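Local atomic coordinates of tyrocidine synthetase 3 (Brevibacillus brevis, PDB entry 2JGP), a protein that probably forms peptide bonds in tyrocidine biosynthesis, as a peptidyl carrier and condensation bidomain of a nonribosomal peptide synthetase. Residues P122-I127 and V215-M220; L240-V245 and M442-C447. One frame throughout, in Å; residues are numbered along the deposited sequence.

Contact 1: residues P122-I127 and V215-M220; sequences PSTMLI and VLFTDM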
ATOM      1  N   PRO A 122      -1.783  16.642   5.585  1.00 63.32           N
ATOM      2  CA  PRO A 122      -2.690  17.748   5.291  1.00 63.46           C
ATOM      3  C   PRO A 122      -3.422  17.604   3.956  1.00 63.72           C
ATOM      4  O   PRO A 122      -2.867  17.065   3.000  1.00 63.04           O
ATOM      5  CB  PRO A 122      -1.755  18.955   5.242  1.00 63.89           C
ATOM      6  CG  PRO A 122      -0.452  18.396   4.813  1.00 63.80           C
ATOM      7  CD  PRO A 122      -0.373  17.011   5.369  1.00 63.46           C
ATOM      8  N   SER A 123      -4.659  18.097   3.910  1.00 64.05           N
ATOM      9  CA  SER A 123      -5.419  18.202   2.669  1.00 64.46           C
ATOM     10  C   SER A 123      -6.225  19.500   2.675  1.00 64.80           C
ATOM     11  O   SER A 123      -6.549  20.045   3.739  1.00 64.01           O
ATOM     12  CB  SER A 123      -6.360  17.011   2.500  1.00 64.83           C
ATOM     13  OG  SER A 123      -7.377  17.014   3.490  1.00 65.91           O
ATOM     14  N   THR A 124      -6.524  19.995   1.479  1.00 65.12           N
ATOM     15  CA  THR A 124      -7.367  21.169   1.309  1.00 65.82           C
ATOM     16  C   THR A 124      -8.411  20.855   0.250  1.00 66.20           C
ATOM     17  O   THR A 124      -8.122  20.169  -0.733  1.00 66.14           O
ATOM     18  CB  THR A 124      -6.556  22.405   0.882  1.00 65.83           C
ATOM     19  OG1 THR A 124      -5.804  22.102  -0.300  1.00 66.59           O
ATOM     20  CG2 THR A 124      -5.604  22.825   1.989  1.00 66.48           C
ATOM     21  N   MET A 125      -9.627  21.340   0.476  1.00 66.73           N
ATOM     22  CA  MET A 125     -10.740  21.111  -0.433  1.00 67.40           C
ATOM     23  C   MET A 125     -11.465  22.423  -0.644  1.00 67.34           C
ATOM     24  O   MET A 125     -11.806  23.101   0.326  1.00 67.27           O
ATOM     25  CB  MET A 125     -11.693  20.081   0.169  1.00 67.78           C
ATOM     26  CG  MET A 125     -12.866  19.707  -0.718  1.00 69.61           C
ATOM     27  SD  MET A 125     -13.613  18.153  -0.192  1.00 73.81           S
ATOM     28  CE  MET A 125     -14.021  18.539   1.511  1.00 73.16           C
ATOM     29  N   LEU A 126     -11.675  22.789  -1.907  1.00 67.36           N
ATOM     30  CA  LEU A 126     -12.494  23.950  -2.251  1.00 67.47           C
ATOM     31  C   LEU A 126     -13.963  23.535  -2.260  1.00 67.48           C
ATOM     32  O   LEU A 126     -14.355  22.630  -3.007  1.00 67.43           O
ATOM     33  CB  LEU A 126     -12.106  24.513  -3.624  1.00 67.44           C
ATOM     34  CG  LEU A 126     -12.946  25.699  -4.124  1.00 67.63           C
ATOM     35  CD1 LEU A 126     -12.813  26.895  -3.183  1.00 66.91           C
ATOM     36  CD2 LEU A 126     -12.558  26.085  -5.544  1.00 67.75           C
ATOM     37  N   ILE A 127     -14.764  24.199  -1.429  1.00 67.53           N
ATOM     38  CA  ILE A 127     -16.198  23.942  -1.351  1.00 67.69           C
ATOM     39  C   ILE A 127     -16.948  25.161  -1.869  1.00 67.87           C
ATOM     40  O   ILE A 127     -16.858  26.242  -1.287  1.00 67.62           O
ATOM     41  CB  ILE A 127     -16.651  23.649   0.092  1.00 67.66           C
ATOM     42  CG1 ILE A 127     -15.892  22.443   0.657  1.00 67.51           C
ATOM     43  CG2 ILE A 127     -18.161  23.397   0.132  1.00 67.63           C
ATOM     44  CD1 ILE A 127     -16.269  22.095   2.085  1.00 67.31           C
ATOM     45  N   VAL A 215     -12.672  27.043   1.925  1.00 61.26           N
ATOM     46  CA  VAL A 215     -11.597  26.053   1.863  1.00 61.13           C
ATOM     47  C   VAL A 215     -11.589  25.269   3.165  1.00 61.41           C
ATOM     48  O   VAL A 215     -11.476  25.852   4.239  1.00 61.51           O
ATOM     49  CB  VAL A 215     -10.217  26.699   1.644  1.00 61.12           C
ATOM     50  CG1 VAL A 215      -9.114  25.632   1.702  1.00 60.30           C
ATOM     51  CG2 VAL A 215     -10.190  27.428   0.314  1.00 60.45           C
ATOM     52  N   LEU A 216     -11.740  23.953   3.062  1.00 61.63           N
ATOM     53  CA  LEU A 216     -11.678  23.074   4.226  1.00 61.70           C
ATOM     54  C   LEU A 216     -10.271  22.522   4.355  1.00 61.60           C
ATOM     55  O   LEU A 216      -9.815  21.757   3.506  1.00 61.74           O
ATOM     56  CB  LEU A 216     -12.677  21.922   4.095  1.00 61.84           C
ATOM     57  CG  LEU A 216     -12.834  20.995   5.306  1.00 62.46           C
ATOM     58  CD1 LEU A 216     -13.406  21.766   6.499  1.00 63.16           C
ATOM     59  CD2 LEU A 216     -13.722  19.815   4.951  1.00 62.90           C
ATOM     60  N   PHE A 217      -9.585  22.911   5.423  1.00 61.75           N
ATOM     61  CA  PHE A 217      -8.259  22.388   5.719  1.00 61.65           C
ATOM     62  C   PHE A 217      -8.366  21.309   6.786  1.00 61.87           C
ATOM     63  O   PHE A 217      -8.922  21.549   7.855  1.00 61.75           O
ATOM     64  CB  PHE A 217      -7.336  23.509   6.203  1.00 61.67           C
ATOM     65  CG  PHE A 217      -6.034  23.011   6.757  1.00 61.03           C
ATOM     66  CD1 PHE A 217      -4.951  22.790   5.921  1.00 60.33           C
ATOM     67  CD2 PHE A 217      -5.895  22.750   8.122  1.00 61.41           C
ATOM     68  CE1 PHE A 217      -3.744  22.309   6.432  1.00 60.92           C
ATOM     69  CE2 PHE A 217      -4.692  22.275   8.635  1.00 61.50           C
ATOM     70  CZ  PHE A 217      -3.618  22.053   7.788  1.00 60.64           C
ATOM     71  N   THR A 218      -7.820  20.132   6.497  1.00 62.09           N
ATOM     72  CA  THR A 218      -7.821  19.019   7.440  1.00 62.45           C
ATOM     73  C   THR A 218      -6.403  18.474   7.564  1.00 62.42           C
ATOM     74  O   THR A 218      -5.678  18.383   6.575  1.00 62.71           O
ATOM     75  CB  THR A 218      -8.782  17.899   6.987  1.00 62.38           C
ATOM     76  OG1 THR A 218     -10.107  18.431   6.819  1.00 63.99           O
ATOM     77  CG2 THR A 218      -8.816  16.765   8.011  1.00 63.74           C
ATOM     78  N   ASP A 219      -5.998  18.142   8.784  1.00 62.32           N
ATOM     79  CA  ASP A 219      -4.686  17.541   9.014  1.00 62.25           C
ATOM     80  C   ASP A 219      -4.822  16.489  10.099  1.00 62.08           C
ATOM     81  O   ASP A 219      -5.668  16.605  10.987  1.00 61.83           O
ATOM     82  CB  ASP A 219      -3.664  18.603   9.413  1.00 62.40           C
ATOM     83  CG  ASP A 219      -2.220  18.133   9.259  1.00 62.96           C
ATOM     84  OD1 ASP A 219      -1.974  16.956   8.911  1.00 64.48           O
ATOM     85  OD2 ASP A 219      -1.320  18.968   9.474  1.00 62.66           O
ATOM     86  N   MET A 220      -4.001  15.450  10.005  1.00 62.07           N
ATOM     87  CA  MET A 220      -4.000  14.391  10.998  1.00 61.99           C
ATOM     88  C   MET A 220      -2.638  13.748  10.991  1.00 61.81           C
ATOM     89  O   MET A 220      -1.862  13.936  10.043  1.00 61.70           O
ATOM     90  CB  MET A 220      -5.107  13.359  10.718  1.00 62.43           C
ATOM     91  CG  MET A 220      -4.932  12.528   9.452  1.00 63.23           C
ATOM     92  SD  MET A 220      -6.446  11.668   8.931  1.00 65.36           S
ATOM     93  CE  MET A 220      -7.298  12.984   8.054  1.00 66.74           C
TER
HETATM   94  O   HOH W   1      -9.705  18.951   3.803  1.00 43.22           O
HETATM   95  O   HOH W   2      -6.196  15.372   5.589  1.00 46.60           O
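Met125 and Leu216 face each other across two antiparallel strands as a hydrogen-bonded pair. Met125 N donates to Leu216 O, and Leu216 N returns a straighter bond to Met125 O at 2.9 Å. Ser123 and Thr218 make the second such pair, with Ser123 N to Thr218 O at 2.9 Å. Between the bonded pairs, CA-H...O contacts such as Thr124 CA to Leu216 O complete the ladder.

The side chain of Leu216 can be followed outward. Leu216 CB lies 4.1 Å from Ile127 CD1 and also meets the carbonyl oxygen of Met125. CG stands anti to the backbone N (chi1 -174°). Beyond it Leu216 CD2 meets Met125 CE at 3.7 Å. The two side chains run side by side and point the same way. Further along this face a water joins Ser123 OG, Thr218 OG1 and Leu216 O. It donates to Leu216 O at 2.8 Å, so that oxygen takes both the water and Met125 N.

The other face carries Thr124, Phe217, Leu126 and Val215. Thr124 CG2 reaches the edge of the Phe217 ring, near its plane, 4.0 Å from Phe217 CD1. Pro122 CB comes to Phe217 CE1 at 4.1 Å. Asp219 lies beside Pro122, and its carboxylate takes bonds from Asn120 and Met121.

These are inner strands of the mixed sheet in the N-terminal lobe of the condensation domain, a member of the CoA-dependent acyltransferase clan. Strand 202-210 flanks 215-220, and strand 447-451 flanks 122-127. Helix 227-241 touches Met125 through Leu234 and Met220 through Leu233.

Contact 2: residues L240-V245 and M442-C447; sequences LYQGDV and MTLPEC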
ATOM      1  N   LEU A 240     -22.076  11.743   6.362  1.00 64.74           N
ATOM      2  CA  LEU A 240     -22.527  12.240   7.670  1.00 65.07           C
ATOM      3  C   LEU A 240     -23.103  13.654   7.598  1.00 65.48           C
ATOM      4  O   LEU A 240     -24.101  13.948   8.259  1.00 65.50           O
ATOM      5  CB  LEU A 240     -21.392  12.193   8.696  1.00 64.93           C
ATOM      6  CG  LEU A 240     -21.005  10.791   9.176  1.00 64.83           C
ATOM      7  CD1 LEU A 240     -19.663  10.828   9.907  1.00 64.31           C
ATOM      8  CD2 LEU A 240     -22.097  10.178  10.051  1.00 63.34           C
ATOM      9  N   TYR A 241     -22.482  14.519   6.794  1.00 65.94           N
ATOM     10  CA  TYR A 241     -23.001  15.869   6.559  1.00 66.46           C
ATOM     11  C   TYR A 241     -24.420  15.828   5.976  1.00 67.02           C
ATOM     12  O   TYR A 241     -25.252  16.677   6.300  1.00 67.19           O
ATOM     13  CB  TYR A 241     -22.073  16.655   5.625  1.00 66.28           C
ATOM     14  CG  TYR A 241     -22.455  18.116   5.454  1.00 66.02           C
ATOM     15  CD1 TYR A 241     -21.848  19.112   6.220  1.00 65.87           C
ATOM     16  CD2 TYR A 241     -23.422  18.503   4.525  1.00 66.08           C
ATOM     17  CE1 TYR A 241     -22.195  20.453   6.065  1.00 65.93           C
ATOM     18  CE2 TYR A 241     -23.775  19.836   4.365  1.00 65.95           C
ATOM     19  CZ  TYR A 241     -23.156  20.807   5.138  1.00 65.78           C
ATOM     20  OH  TYR A 241     -23.503  22.133   4.978  1.00 65.35           O
ATOM     21  N   GLN A 242     -24.683  14.842   5.120  1.00 67.78           N
ATOM     22  CA  GLN A 242     -26.014  14.641   4.538  1.00 68.41           C
ATOM     23  C   GLN A 242     -26.982  13.944   5.501  1.00 68.64           C
ATOM     24  O   GLN A 242     -28.170  13.821   5.200  1.00 68.53           O
ATOM     25  CB  GLN A 242     -25.914  13.812   3.254  1.00 68.77           C
ATOM     26  CG  GLN A 242     -25.088  14.450   2.139  1.00 69.80           C
ATOM     27  CD  GLN A 242     -24.776  13.467   1.019  1.00 71.16           C
ATOM     28  OE1 GLN A 242     -25.537  12.531   0.768  1.00 73.34           O
ATOM     29  NE2 GLN A 242     -23.659  13.680   0.336  1.00 71.06           N
ATOM     30  N   GLY A 243     -26.474  13.478   6.640  1.00 69.01           N
ATOM     31  CA  GLY A 243     -27.296  12.831   7.660  1.00 69.29           C
ATOM     32  C   GLY A 243     -27.470  11.333   7.460  1.00 69.57           C
ATOM     33  O   GLY A 243     -28.368  10.730   8.048  1.00 69.63           O
ATOM     34  N   ASP A 244     -26.606  10.729   6.645  1.00 69.80           N
ATOM     35  CA  ASP A 244     -26.677   9.291   6.378  1.00 69.89           C
ATOM     36  C   ASP A 244     -26.199   8.487   7.578  1.00 69.63           C
ATOM     37  O   ASP A 244     -25.423   8.978   8.394  1.00 69.45           O
ATOM     38  CB  ASP A 244     -25.844   8.919   5.144  1.00 70.06           C
ATOM     39  CG  ASP A 244     -26.439   9.454   3.848  1.00 70.87           C
ATOM     40  OD1 ASP A 244     -27.631   9.823   3.834  1.00 71.93           O
ATOM     41  OD2 ASP A 244     -25.711   9.495   2.835  1.00 73.04           O
ATOM     42  N   VAL A 245     -26.689   7.255   7.679  1.00 69.45           N
ATOM     43  CA  VAL A 245     -26.279   6.328   8.727  1.00 69.35           C
ATOM     44  C   VAL A 245     -25.244   5.375   8.143  1.00 69.30           C
ATOM     45  O   VAL A 245     -25.476   4.765   7.099  1.00 69.40           O
ATOM     46  CB  VAL A 245     -27.473   5.518   9.263  1.00 69.43           C
ATOM     47  CG1 VAL A 245     -27.050   4.659  10.446  1.00 69.15           C
ATOM     48  CG2 VAL A 245     -28.614   6.449   9.655  1.00 69.27           C
ATOM     49  N   MET A 442     -17.020  14.965  -6.045  1.00 86.42           N
ATOM     50  CA  MET A 442     -17.992  13.964  -5.574  1.00 86.15           C
ATOM     51  C   MET A 442     -19.327  14.576  -5.137  1.00 85.75           C
ATOM     52  O   MET A 442     -20.323  13.862  -5.008  1.00 85.80           O
ATOM     53  CB  MET A 442     -17.391  13.105  -4.454  1.00 86.22           C
ATOM     54  CG  MET A 442     -17.139  13.821  -3.134  1.00 86.45           C
ATOM     55  SD  MET A 442     -16.189  12.791  -1.997  1.00 86.77           S
ATOM     56  CE  MET A 442     -14.593  12.760  -2.812  1.00 86.82           C
ATOM     57  N   THR A 443     -19.332  15.888  -4.896  1.00 85.22           N
ATOM     58  CA  THR A 443     -20.558  16.690  -4.733  1.00 84.74           C
ATOM     59  C   THR A 443     -21.356  16.465  -3.441  1.00 84.20           C
ATOM     60  O   THR A 443     -21.312  15.397  -2.827  1.00 84.12           O
ATOM     61  CB  THR A 443     -21.532  16.539  -5.944  1.00 84.78           C
ATOM     62  OG1 THR A 443     -22.171  15.256  -5.912  1.00 84.77           O
ATOM     63  CG2 THR A 443     -20.793  16.720  -7.267  1.00 84.87           C
ATOM     64  N   LEU A 444     -22.088  17.511  -3.061  1.00 83.50           N
ATOM     65  CA  LEU A 444     -23.013  17.505  -1.930  1.00 82.92           C
ATOM     66  C   LEU A 444     -24.374  18.009  -2.424  1.00 82.36           C
ATOM     67  O   LEU A 444     -24.470  18.505  -3.549  1.00 82.33           O
ATOM     68  CB  LEU A 444     -22.480  18.407  -0.812  1.00 82.93           C
ATOM     69  CG  LEU A 444     -21.784  17.705   0.355  1.00 82.93           C
ATOM     70  CD1 LEU A 444     -20.576  16.929  -0.130  1.00 83.11           C
ATOM     71  CD2 LEU A 444     -21.384  18.719   1.418  1.00 82.94           C
ATOM     72  N   PRO A 445     -25.431  17.877  -1.598  1.00 81.63           N
ATOM     73  CA  PRO A 445     -26.750  18.379  -2.005  1.00 81.16           C
ATOM     74  C   PRO A 445     -26.759  19.835  -2.486  1.00 80.59           C
ATOM     75  O   PRO A 445     -27.353  20.132  -3.525  1.00 80.58           O
ATOM     76  CB  PRO A 445     -27.600  18.230  -0.729  1.00 81.19           C
ATOM     77  CG  PRO A 445     -26.636  17.932   0.375  1.00 81.39           C
ATOM     78  CD  PRO A 445     -25.489  17.239  -0.271  1.00 81.61           C
ATOM     79  N   GLU A 446     -26.101  20.722  -1.741  1.00 79.86           N
ATOM     80  CA  GLU A 446     -26.105  22.156  -2.042  1.00 79.28           C
ATOM     81  C   GLU A 446     -24.714  22.705  -2.388  1.00 78.68           C
ATOM     82  O   GLU A 446     -24.552  23.917  -2.538  1.00 78.51           O
ATOM     83  CB  GLU A 446     -26.673  22.931  -0.846  1.00 79.31           C
ATOM     84  CG  GLU A 446     -28.113  22.566  -0.470  1.00 79.45           C
ATOM     85  CD  GLU A 446     -29.164  23.295  -1.299  1.00 79.53           C
ATOM     86  OE1 GLU A 446     -28.817  23.900  -2.335  1.00 79.66           O
ATOM     87  OE2 GLU A 446     -30.349  23.260  -0.905  1.00 79.73           O
ATOM     88  N   CYS A 447     -23.722  21.823  -2.522  1.00 77.97           N
ATOM     89  CA  CYS A 447     -22.333  22.244  -2.739  1.00 77.44           C
ATOM     90  C   CYS A 447     -21.598  21.383  -3.764  1.00 76.95           C
ATOM     91  O   CYS A 447     -22.061  20.304  -4.135  1.00 76.89           O
ATOM     92  CB  CYS A 447     -21.563  22.213  -1.415  1.00 77.41           C
ATOM     93  SG  CYS A 447     -22.104  23.427  -0.201  1.00 77.40           S
TER
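Leu444 and Pro445 make the closest approaches of the 442-447 loop to the end of helix 227-241, where they meet Tyr241 and Gln242. The loop leads from strand 430-435 in one sheet of the condensation domain to strand 447-451 in the other. At its start Met442 packs on Leu234 and Val238, one to two turns earlier in the same helix. Thr443 comes next, with its CB directed away from the helix end. The carbonyl oxygen of Thr443 is 4.3 Å from Gln242 NE2, too far for a hydrogen bond.

Leu444 goes inward. Its chi1 is -100°, away from the staggered values. Its CB does not point at the helix end, but Leu444 CD2 reaches it, 3.7 Å from Tyr241 CD2 and 4.0 Å from Tyr241 CE2. The two side chains cross at about a right angle. Leu444 also rests on Val238 and Leu449.

Pro445 presents its ring to Gln242. Pro445 CD is 3.7 Å from Gln242 CG and 4.0 Å from Gln242 NE2. Gln242 crosses the proline obliquely. Its chain is extended beyond CG, and CG comes nearest. Glu446 carries the chain around the turn and touches Lys130. Cys447 O accepts a bond from Leu444 N at 3.0 Å, which ties the loop to itself.

On the other side, Gly243 is the first residue to leave helical angles. It has positive phi and forms a Schellman motif, with its N bonded to Leu240 O.

No hydrogen bond crosses between the segments. The join is van der Waals packing, buried at Tyr241 and Leu444 and more open at Gln242 and Pro445. The Tyr241 hydroxyl is satisfied by Glu132 N, outside this packing, and the contact itself depends on the fit of shapes.

In the fold
Of the parts in these contacts, strand 123-129 comes first. Contact 1 closes a loop of 87 residues when strand 213-220 returns beside it. That strand runs straight into the HHxxxDG motif, the signature of condensation domains, and then helix 227-241. Contact 2 opens at the end of this helix and closes after 196 intervening residues at 442-447. The loops are in series, neither nested nor crossed. The contact centres are about 17 Å apart, yet they meet where Ile127 CG2 packs on Cys447 CB at 3.9 Å. There strand 447-451, arriving from late in the chain, extends the early sheet beside 123-129, consistent with the crossover between the two lobes of condensation domains.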